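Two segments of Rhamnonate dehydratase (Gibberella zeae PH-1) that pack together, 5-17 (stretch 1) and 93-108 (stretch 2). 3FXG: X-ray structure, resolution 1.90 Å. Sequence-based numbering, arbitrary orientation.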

ATOM      1  N   VAL A   5      -1.858  42.491 -34.828  1.00 15.03           N
ATOM      2  CA  VAL A   5      -1.783  41.067 -35.126  1.00 15.04           C
ATOM      3  C   VAL A   5      -2.821  40.635 -36.147  1.00 17.48           C
ATOM      4  O   VAL A   5      -3.742  41.380 -36.472  1.00 16.92           O
ATOM      5  N   LYS A   6      -2.660  39.416 -36.645  1.00 18.64           N
ATOM      6  CA  LYS A   6      -3.551  38.858 -37.649  1.00 21.20           C
ATOM      7  C   LYS A   6      -5.020  38.902 -37.240  1.00 22.68           C
ATOM      8  O   LYS A   6      -5.372  38.594 -36.098  1.00 22.06           O
ATOM      9  N   ASP A   7      -5.872  39.308 -38.177  1.00 24.39           N
ATOM     10  CA  ASP A   7      -7.311  39.355 -37.935  1.00 26.60           C
ATOM     11  C   ASP A   7      -7.805  37.990 -38.405  1.00 25.47           C
ATOM     12  O   ASP A   7      -8.023  37.781 -39.598  1.00 26.91           O
ATOM     13  N   PHE A   8      -7.958  37.062 -37.465  1.00 23.31           N
ATOM     14  CA  PHE A   8      -8.380  35.700 -37.780  1.00 20.78           C
ATOM     15  C   PHE A   8      -9.886  35.582 -37.980  1.00 18.90           C
ATOM     16  O   PHE A   8     -10.668  36.107 -37.193  1.00 17.37           O
ATOM     17  N   PRO A   9     -10.314  34.884 -39.043  1.00 18.08           N
ATOM     18  CA  PRO A   9     -11.750  34.727 -39.294  1.00 18.67           C
ATOM     19  C   PRO A   9     -12.442  33.895 -38.212  1.00 18.76           C
ATOM     20  O   PRO A   9     -11.871  32.936 -37.696  1.00 19.26           O
ATOM     21  N   LYS A  10     -13.666  34.282 -37.865  1.00 18.85           N
ATOM     22  CA  LYS A  10     -14.450  33.575 -36.856  1.00 18.10           C
ATOM     23  C   LYS A  10     -15.267  32.473 -37.532  1.00 17.11           C
ATOM     24  O   LYS A  10     -15.360  32.428 -38.756  1.00 16.80           O
ATOM     25  N   ILE A  11     -15.856  31.588 -36.731  1.00 15.91           N
ATOM     26  CA  ILE A  11     -16.683  30.514 -37.274  1.00 14.81           C
ATOM     27  C   ILE A  11     -18.014  31.114 -37.709  1.00 16.09           C
ATOM     28  O   ILE A  11     -18.687  31.791 -36.929  1.00 17.21           O
ATOM     29  N   LYS A  12     -18.388  30.850 -38.953  1.00 16.50           N
ATOM     30  CA  LYS A  12     -19.623  31.372 -39.519  1.00 17.65           C
ATOM     31  C   LYS A  12     -20.754  30.352 -39.515  1.00 17.06           C
ATOM     32  O   LYS A  12     -21.894  30.680 -39.174  1.00 17.75           O
ATOM     33  N   ALA A  13     -20.441  29.117 -39.890  1.00 15.67           N
ATOM     34  CA  ALA A  13     -21.454  28.077 -39.944  1.00 16.04           C
ATOM     35  C   ALA A  13     -20.879  26.676 -39.814  1.00 17.28           C
ATOM     36  O   ALA A  13     -19.681  26.457 -40.006  1.00 16.49           O
ATOM     37  N   ILE A  14     -21.750  25.731 -39.473  1.00 15.91           N
ATOM     38  CA  ILE A  14     -21.355  24.339 -39.350  1.00 16.03           C
ATOM     39  C   ILE A  14     -22.415  23.486 -40.034  1.00 16.02           C
ATOM     40  O   ILE A  14     -23.615  23.701 -39.855  1.00 17.34           O
ATOM     41  N   ARG A  15     -21.964  22.536 -40.841  1.00 14.75           N
ATOM     42  CA  ARG A  15     -22.861  21.648 -41.563  1.00 14.90           C
ATOM     43  C   ARG A  15     -22.443  20.206 -41.296  1.00 15.73           C
ATOM     44  O   ARG A  15     -21.267  19.930 -41.070  1.00 15.88           O
ATOM     45  N   SER A  16     -23.403  19.288 -41.303  1.00 15.79           N
ATOM     46  CA  SER A  16     -23.089  17.881 -41.085  1.00 15.13           C
ATOM     47  C   SER A  16     -23.806  17.045 -42.128  1.00 15.68           C
ATOM     48  O   SER A  16     -24.903  17.392 -42.575  1.00 14.77           O
ATOM     49  N   PHE A  17     -23.173  15.946 -42.517  1.00 14.72           N
ATOM     50  CA  PHE A  17     -23.721  15.051 -43.523  1.00 16.43           C
ATOM     51  C   PHE A  17     -23.522  13.605 -43.119  1.00 16.85           C
ATOM     52  O   PHE A  17     -22.547  13.263 -42.452  1.00 16.60           O
ATOM     53  N   VAL A  93     -24.584  17.219 -33.127  1.00 12.40           N
ATOM     54  CA  VAL A  93     -23.790  18.329 -33.640  1.00 12.71           C
ATOM     55  C   VAL A  93     -24.588  19.631 -33.642  1.00 13.55           C
ATOM     56  O   VAL A  93     -24.153  20.645 -33.094  1.00 14.45           O
ATOM     57  N   HIS A  94     -25.764  19.594 -34.257  1.00 13.32           N
ATOM     58  CA  HIS A  94     -26.609  20.778 -34.370  1.00 15.33           C
ATOM     59  C   HIS A  94     -27.470  21.098 -33.161  1.00 14.01           C
ATOM     60  O   HIS A  94     -27.615  22.261 -32.795  1.00 16.22           O
ATOM     61  N   GLN A  95     -28.044  20.081 -32.531  1.00 13.67           N
ATOM     62  CA  GLN A  95     -28.893  20.328 -31.373  1.00 14.21           C
ATOM     63  C   GLN A  95     -28.126  20.770 -30.128  1.00 14.23           C
ATOM     64  O   GLN A  95     -28.615  21.591 -29.351  1.00 14.01           O
ATOM     65  N   HIS A  96     -26.920  20.250 -29.937  1.00 13.25           N
ATOM     66  CA  HIS A  96     -26.164  20.622 -28.750  1.00 12.78           C
ATOM     67  C   HIS A  96     -24.906  21.463 -28.955  1.00 13.29           C
ATOM     68  O   HIS A  96     -24.782  22.555 -28.400  1.00 12.90           O
ATOM     69  N   PHE A  97     -23.981  20.970 -29.767  1.00 13.63           N
ATOM     70  CA  PHE A  97     -22.708  21.652 -29.943  1.00 13.63           C
ATOM     71  C   PHE A  97     -22.618  22.905 -30.808  1.00 12.83           C
ATOM     72  O   PHE A  97     -21.750  23.746 -30.573  1.00 12.12           O
ATOM     73  N   GLU A  98     -23.509  23.061 -31.781  1.00 12.68           N
ATOM     74  CA  GLU A  98     -23.445  24.238 -32.645  1.00 13.22           C
ATOM     75  C   GLU A  98     -23.431  25.556 -31.867  1.00 12.90           C
ATOM     76  O   GLU A  98     -22.747  26.503 -32.255  1.00 14.91           O
ATOM     77  N   ARG A  99     -24.168  25.605 -30.762  1.00 13.59           N
ATOM     78  CA  ARG A  99     -24.253  26.816 -29.946  1.00 13.83           C
ATOM     79  C   ARG A  99     -22.909  27.335 -29.431  1.00 13.40           C
ATOM     80  O   ARG A  99     -22.752  28.532 -29.201  1.00 13.60           O
ATOM     81  N   PHE A 100     -21.944  26.441 -29.242  1.00 11.68           N
ATOM     82  CA  PHE A 100     -20.636  26.848 -28.732  1.00 13.98           C
ATOM     83  C   PHE A 100     -19.689  27.295 -29.839  1.00 14.09           C
ATOM     84  O   PHE A 100     -18.702  27.989 -29.582  1.00 14.21           O
ATOM     85  N   LEU A 101     -20.002  26.909 -31.067  1.00 13.79           N
ATOM     86  CA  LEU A 101     -19.141  27.209 -32.204  1.00 14.53           C
ATOM     87  C   LEU A 101     -19.418  28.475 -33.004  1.00 14.68           C
ATOM     88  O   LEU A 101     -18.487  29.195 -33.358  1.00 14.04           O
ATOM     89  N   ILE A 102     -20.683  28.744 -33.310  1.00 15.72           N
ATOM     90  CA  ILE A 102     -21.010  29.919 -34.114  1.00 15.47           C
ATOM     91  C   ILE A 102     -20.509  31.222 -33.499  1.00 14.77           C
ATOM     92  O   ILE A 102     -20.809  31.534 -32.348  1.00 15.22           O
ATOM     93  N   GLY A 103     -19.737  31.974 -34.281  1.00 15.93           N
ATOM     94  CA  GLY A 103     -19.204  33.245 -33.817  1.00 15.21           C
ATOM     95  C   GLY A 103     -17.909  33.152 -33.029  1.00 15.66           C
ATOM     96  O   GLY A 103     -17.314  34.173 -32.683  1.00 14.57           O
ATOM     97  N   ALA A 104     -17.457  31.932 -32.753  1.00 14.78           N
ATOM     98  CA  ALA A 104     -16.229  31.730 -31.984  1.00 14.23           C
ATOM     99  C   ALA A 104     -14.956  31.802 -32.818  1.00 13.97           C
ATOM    100  O   ALA A 104     -14.982  31.621 -34.034  1.00 14.94           O
ATOM    101  N   ASP A 105     -13.843  32.083 -32.148  1.00 13.53           N
ATOM    102  CA  ASP A 105     -12.542  32.142 -32.803  1.00 14.48           C
ATOM    103  C   ASP A 105     -12.105  30.682 -32.854  1.00 14.27           C
ATOM    104  O   ASP A 105     -11.959  30.042 -31.815  1.00 14.62           O
ATOM    105  N   PRO A 106     -11.905  30.131 -34.060  1.00 14.37           N
ATOM    106  CA  PRO A 106     -11.491  28.729 -34.189  1.00 13.59           C
ATOM    107  C   PRO A 106     -10.153  28.381 -33.541  1.00 12.86           C
ATOM    108  O   PRO A 106      -9.828  27.205 -33.378  1.00 13.36           O
ATOM    109  N   ARG A 107      -9.377  29.393 -33.170  1.00 12.80           N
ATOM    110  CA  ARG A 107      -8.093  29.144 -32.524  1.00 12.64           C
ATOM    111  C   ARG A 107      -8.278  28.802 -31.050  1.00 12.48           C
ATOM    112  O   ARG A 107      -7.340  28.343 -30.389  1.00 13.37           O
ATOM    113  N   ASN A 108      -9.490  29.018 -30.541  1.00 12.05           N
ATOM    114  CA  ASN A 108      -9.796  28.725 -29.140  1.00 11.74           C
ATOM    115  C   ASN A 108     -10.137  27.251 -28.969  1.00 11.81           C
ATOM    116  O   ASN A 108     -11.196  26.900 -28.448  1.00 11.41           O
TER

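The strand of stretch 1, residues 11-17, runs nearly antiparallel to the helix of stretch 2, at 161°, with the axes 9.0 Å apart at closest approach. Together the two stretches bury 901 Å².

Val93 points toward the strand with chi1 t. Its CG1 lies 3.7 Å from Ile14 CD1. His94 leaves the helix sideways, but its m rotamer brings the ring to the strand. Its NE2 is hydrogen-bonded to Ser16 OG at 2.7 Å; either could be the donor. Ser16 is p and points toward the helix. The ring meets the strand edge-on, and His94 CE1 is 3.3 Å from Ile14 O. On its other nitrogen, His94 ND1 donates to Glu98 OE1 at 2.8 Å, which ties the ring to the next turn. Gln95, His96, Arg99 and Phe100 make no contact with stretch 1, and neither does Phe97.

Glu98 is extended, t at chi1 and chi2. Its CG packs 3.3 Å from Ile14 CG2. Water 5 joins the two stretches here: it accepts from Ile14 N at 3.0 Å and lies 2.9 Å from Glu98 OE2.

Leu101 (m, t) points toward the strand. Its CD1 is 3.5 Å from Ile14 CD1, and its CB is 4.1 Å from Ile11 CD1. Ile14 (t, t) and Ile11 (m, t) thus share this leucine. Ile102 points away at CA-to-CB, yet its m, m rotamer returns CD1 to 4.2 Å from Ile14 CG2 and 3.9 Å from Ala13 CA.

Gly103 has no side chain. Its backbone angles alone call for glycine, and its N donates to Ile11 O at 2.9 Å. Ala104 O accepts from Ile11 N at 2.8 Å, so Ile11 is held by backbone bonds on both its polar groups.

Asp105 (t) points away overall, but its CB is 4.0 Å from Lys10 CD. Water 3 accepts from Lys10 NZ at 2.6 Å and donates to Phe8 O at 2.7 Å and Asp105 OD2 at 3.2 Å. Pro106 points toward stretch 1. Its CG meets the edge of the Phe8 ring, 3.9 Å from CE2, and its CB is 4.2 Å from Ile11 CG1.

Arg107 (m, t, m) lies over one face of Phe8, with CD 3.5 Å from the ring centroid. A salt bridge from Arg107 NH2 to Asp105 OD2, 2.8 Å, steadies the guanidinium. Waters 1 and 2 link it to Lys6 O, accepting from Arg107 NH1 at 2.9 Å and Arg107 NH2 at 2.7 Å respectively.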

ATOM      1  CB  VAL A   5      -1.944  40.212 -33.842  1.00 13.53           C
ATOM      2  CG1 VAL A   5      -0.722  40.400 -32.947  1.00 11.32           C
ATOM      3  CG2 VAL A   5      -3.211  40.612 -33.101  1.00 12.91           C
ATOM      4  CB  LYS A   6      -3.132  37.415 -37.948  1.00 22.00           C
ATOM      5  CG  LYS A   6      -3.838  36.760 -39.122  1.00 25.90           C
ATOM      6  CD  LYS A   6      -3.329  35.335 -39.324  1.00 26.64           C
ATOM      7  CE  LYS A   6      -3.928  34.690 -40.571  1.00 30.25           C
ATOM      8  NZ  LYS A   6      -5.420  34.667 -40.532  1.00 31.81           N
ATOM      9  CB  ASP A   7      -7.963  40.457 -38.770  1.00 31.55           C
ATOM     10  CG  ASP A   7      -9.438  40.626 -38.460  1.00 35.82           C
ATOM     11  OD1 ASP A   7     -10.132  41.320 -39.233  1.00 39.69           O
ATOM     12  OD2 ASP A   7      -9.903  40.074 -37.438  1.00 38.07           O
ATOM     13  CB  PHE A   8      -7.946  34.751 -36.659  1.00 19.38           C
ATOM     14  CG  PHE A   8      -7.417  33.431 -37.147  1.00 19.19           C
ATOM     15  CD1 PHE A   8      -6.089  33.302 -37.537  1.00 17.83           C
ATOM     16  CD2 PHE A   8      -8.248  32.320 -37.225  1.00 18.43           C
ATOM     17  CE1 PHE A   8      -5.593  32.082 -37.996  1.00 18.40           C
ATOM     18  CE2 PHE A   8      -7.761  31.096 -37.684  1.00 18.73           C
ATOM     19  CZ  PHE A   8      -6.432  30.979 -38.069  1.00 17.31           C
ATOM     20  CB  PRO A   9     -11.788  34.053 -40.667  1.00 19.44           C
ATOM     21  CG  PRO A   9     -10.513  33.268 -40.699  1.00 20.29           C
ATOM     22  CD  PRO A   9      -9.517  34.234 -40.097  1.00 19.26           C
ATOM     23  CB  LYS A  10     -15.413  34.540 -36.158  1.00 19.68           C
ATOM     24  CG  LYS A  10     -14.757  35.683 -35.394  1.00 22.73           C
ATOM     25  CD  LYS A  10     -13.969  35.184 -34.196  1.00 24.84           C
ATOM     26  CE  LYS A  10     -13.836  36.273 -33.133  1.00 25.83           C
ATOM     27  NZ  LYS A  10     -13.188  37.507 -33.654  1.00 26.55           N
ATOM     28  CB  ILE A  11     -16.959  29.418 -36.229  1.00 13.60           C
ATOM     29  CG1 ILE A  11     -15.653  28.708 -35.865  1.00 12.49           C
ATOM     30  CG2 ILE A  11     -17.988  28.431 -36.774  1.00 13.81           C
ATOM     31  CD1 ILE A  11     -15.793  27.745 -34.696  1.00 12.93           C
ATOM     32  CB  LYS A  12     -19.367  31.841 -40.954  1.00 19.72           C
ATOM     33  CG  LYS A  12     -20.600  32.360 -41.676  1.00 23.82           C
ATOM     34  CD  LYS A  12     -20.257  32.780 -43.097  1.00 26.88           C
ATOM     35  CE  LYS A  12     -21.479  33.327 -43.823  1.00 31.18           C
ATOM     36  NZ  LYS A  12     -21.144  33.814 -45.193  1.00 32.48           N
ATOM     37  CB  ALA A  13     -22.233  28.190 -41.254  1.00 18.25           C
ATOM     38  CB  ILE A  14     -21.202  23.906 -37.869  1.00 18.06           C
ATOM     39  CG1 ILE A  14     -20.788  22.434 -37.800  1.00 17.40           C
ATOM     40  CG2 ILE A  14     -22.497  24.129 -37.115  1.00 18.59           C
ATOM     41  CD1 ILE A  14     -20.289  21.995 -36.429  1.00 20.70           C
ATOM     42  CB  ARG A  15     -22.785  21.936 -43.069  1.00 15.10           C
ATOM     43  CG  ARG A  15     -23.219  23.342 -43.482  1.00 16.80           C
ATOM     44  CD  ARG A  15     -23.053  23.553 -44.988  1.00 19.32           C
ATOM     45  NE  ARG A  15     -21.650  23.659 -45.397  1.00 19.62           N
ATOM     46  CZ  ARG A  15     -20.939  24.787 -45.364  1.00 20.54           C
ATOM     47  NH1 ARG A  15     -21.495  25.916 -44.944  1.00 19.28           N
ATOM     48  NH2 ARG A  15     -19.671  24.787 -45.755  1.00 20.94           N
ATOM     49  CB  SER A  16     -23.494  17.431 -39.675  1.00 13.64           C
ATOM     50  OG  SER A  16     -24.897  17.440 -39.505  1.00 15.55           O
ATOM     51  CB  PHE A  17     -23.005  15.260 -44.860  1.00 16.89           C
ATOM     52  CG  PHE A  17     -23.081  16.659 -45.384  1.00 16.95           C
ATOM     53  CD1 PHE A  17     -24.125  17.047 -46.216  1.00 18.33           C
ATOM     54  CD2 PHE A  17     -22.111  17.596 -45.037  1.00 18.50           C
ATOM     55  CE1 PHE A  17     -24.204  18.350 -46.699  1.00 19.07           C
ATOM     56  CE2 PHE A  17     -22.180  18.903 -45.514  1.00 20.43           C
ATOM     57  CZ  PHE A  17     -23.229  19.280 -46.346  1.00 20.01           C
ATOM     58  CB  VAL A  93     -23.319  18.067 -35.095  1.00 13.15           C
ATOM     59  CG1 VAL A  93     -22.762  19.348 -35.696  1.00 14.63           C
ATOM     60  CG2 VAL A  93     -22.258  16.971 -35.119  1.00 11.86           C
ATOM     61  CB  HIS A  94     -27.491  20.651 -35.613  1.00 14.64           C
ATOM     62  CG  HIS A  94     -26.710  20.535 -36.885  1.00 16.99           C
ATOM     63  ND1 HIS A  94     -26.020  21.595 -37.434  1.00 18.54           N
ATOM     64  CD2 HIS A  94     -26.458  19.470 -37.682  1.00 15.69           C
ATOM     65  CE1 HIS A  94     -25.377  21.188 -38.514  1.00 17.25           C
ATOM     66  NE2 HIS A  94     -25.625  19.902 -38.686  1.00 17.67           N
ATOM     67  CB  GLN A  95     -29.725  19.085 -31.054  1.00 16.75           C
ATOM     68  CG  GLN A  95     -30.799  18.770 -32.086  1.00 20.68           C
ATOM     69  CD  GLN A  95     -31.814  19.891 -32.231  1.00 24.13           C
ATOM     70  OE1 GLN A  95     -31.801  20.636 -33.211  1.00 26.57           O
ATOM     71  NE2 GLN A  95     -32.692  20.021 -31.246  1.00 24.62           N
ATOM     72  CB  HIS A  96     -25.788  19.359 -27.962  1.00 13.52           C
ATOM     73  CG  HIS A  96     -25.370  19.629 -26.547  1.00 14.02           C
ATOM     74  ND1 HIS A  96     -24.915  18.639 -25.704  1.00 11.99           N
ATOM     75  CD2 HIS A  96     -25.358  20.774 -25.823  1.00 12.95           C
ATOM     76  CE1 HIS A  96     -24.642  19.161 -24.522  1.00 12.75           C
ATOM     77  NE2 HIS A  96     -24.902  20.454 -24.566  1.00 13.10           N
ATOM     78  CB  PHE A  97     -21.667  20.617 -30.382  1.00 12.66           C
ATOM     79  CG  PHE A  97     -21.590  19.433 -29.459  1.00 14.90           C
ATOM     80  CD1 PHE A  97     -21.283  19.610 -28.111  1.00 13.84           C
ATOM     81  CD2 PHE A  97     -21.882  18.151 -29.916  1.00 13.57           C
ATOM     82  CE1 PHE A  97     -21.272  18.527 -27.231  1.00 14.83           C
ATOM     83  CE2 PHE A  97     -21.874  17.063 -29.046  1.00 13.23           C
ATOM     84  CZ  PHE A  97     -21.570  17.251 -27.700  1.00 14.67           C
ATOM     85  CB  GLU A  98     -24.610  24.243 -33.642  1.00 14.51           C
ATOM     86  CG  GLU A  98     -24.479  25.319 -34.713  1.00 16.04           C
ATOM     87  CD  GLU A  98     -25.514  25.193 -35.820  1.00 18.70           C
ATOM     88  OE1 GLU A  98     -25.992  24.067 -36.080  1.00 18.49           O
ATOM     89  OE2 GLU A  98     -25.836  26.221 -36.447  1.00 21.03           O
ATOM     90  CB  ARG A  99     -25.186  26.579 -28.751  1.00 15.01           C
ATOM     91  CG  ARG A  99     -24.602  25.698 -27.646  1.00 14.86           C
ATOM     92  CD  ARG A  99     -25.662  25.378 -26.592  1.00 15.87           C
ATOM     93  NE  ARG A  99     -26.681  24.466 -27.113  1.00 15.52           N
ATOM     94  CZ  ARG A  99     -27.866  24.260 -26.545  1.00 15.57           C
ATOM     95  NH1 ARG A  99     -28.193  24.903 -25.431  1.00 13.97           N
ATOM     96  NH2 ARG A  99     -28.725  23.409 -27.090  1.00 12.79           N
ATOM     97  CB  PHE A 100     -19.984  25.685 -27.984  1.00 13.16           C
ATOM     98  CG  PHE A 100     -20.839  25.108 -26.900  1.00 13.32           C
ATOM     99  CD1 PHE A 100     -21.061  25.813 -25.722  1.00 14.46           C
ATOM    100  CD2 PHE A 100     -21.440  23.863 -27.060  1.00 13.69           C
ATOM    101  CE1 PHE A 100     -21.871  25.287 -24.718  1.00 15.05           C
ATOM    102  CE2 PHE A 100     -22.254  23.330 -26.063  1.00 14.68           C
ATOM    103  CZ  PHE A 100     -22.469  24.044 -24.890  1.00 14.00           C
ATOM    104  CB  LEU A 101     -19.149  26.013 -33.156  1.00 14.04           C
ATOM    105  CG  LEU A 101     -18.874  24.657 -32.502  1.00 14.79           C
ATOM    106  CD1 LEU A 101     -19.150  23.546 -33.499  1.00 13.85           C
ATOM    107  CD2 LEU A 101     -17.437  24.605 -32.002  1.00 14.15           C
ATOM    108  CB  ILE A 102     -22.534  30.035 -34.363  1.00 17.10           C
ATOM    109  CG1 ILE A 102     -23.083  28.715 -34.915  1.00 16.25           C
ATOM    110  CG2 ILE A 102     -22.809  31.161 -35.355  1.00 17.40           C
ATOM    111  CD1 ILE A 102     -22.386  28.224 -36.168  1.00 18.11           C
ATOM    112  CB  ALA A 104     -16.287  30.381 -31.260  1.00 15.05           C
ATOM    113  CB  ASP A 105     -11.551  32.947 -31.952  1.00 16.07           C
ATOM    114  CG  ASP A 105     -10.243  33.223 -32.678  1.00 17.41           C
ATOM    115  OD1 ASP A 105      -9.688  32.292 -33.302  1.00 17.37           O
ATOM    116  OD2 ASP A 105      -9.763  34.374 -32.617  1.00 18.47           O
ATOM    117  CB  PRO A 106     -11.490  28.508 -35.701  1.00 13.98           C
ATOM    118  CG  PRO A 106     -11.138  29.860 -36.229  1.00 15.64           C
ATOM    119  CD  PRO A 106     -11.979  30.779 -35.382  1.00 13.74           C
ATOM    120  CB  ARG A 107      -7.177  30.363 -32.670  1.00 12.63           C
ATOM    121  CG  ARG A 107      -6.710  30.606 -34.104  1.00 12.52           C
ATOM    122  CD  ARG A 107      -5.957  31.922 -34.222  1.00 11.39           C
ATOM    123  NE  ARG A 107      -6.784  33.042 -33.783  1.00 11.02           N
ATOM    124  CZ  ARG A 107      -6.381  34.308 -33.755  1.00 11.72           C
ATOM    125  NH1 ARG A 107      -5.154  34.626 -34.143  1.00 11.82           N
ATOM    126  NH2 ARG A 107      -7.208  35.258 -33.341  1.00 13.46           N
ATOM    127  CB  ASN A 108     -10.966  29.590 -28.655  1.00 11.58           C
ATOM    128  CG  ASN A 108     -10.595  31.057 -28.531  1.00 10.52           C
ATOM    129  OD1 ASN A 108      -9.419  31.406 -28.494  1.00 11.60           O
ATOM    130  ND2 ASN A 108     -11.600  31.920 -28.447  1.00 11.56           N
TER
HETATM  131  O   HOH W   1      -4.276  37.323 -33.863  1.00 13.15           O
HETATM  132  O   HOH W   2      -7.646  37.812 -34.138  1.00 30.65           O
HETATM  133  O   HOH W   3     -10.901  36.580 -34.560  1.00 26.28           O
HETATM  134  O   HOH W   4     -10.995  36.424 -31.539  1.00 23.92           O
HETATM  135  O   HOH W   5     -24.532  26.803 -39.010  1.00 19.63           O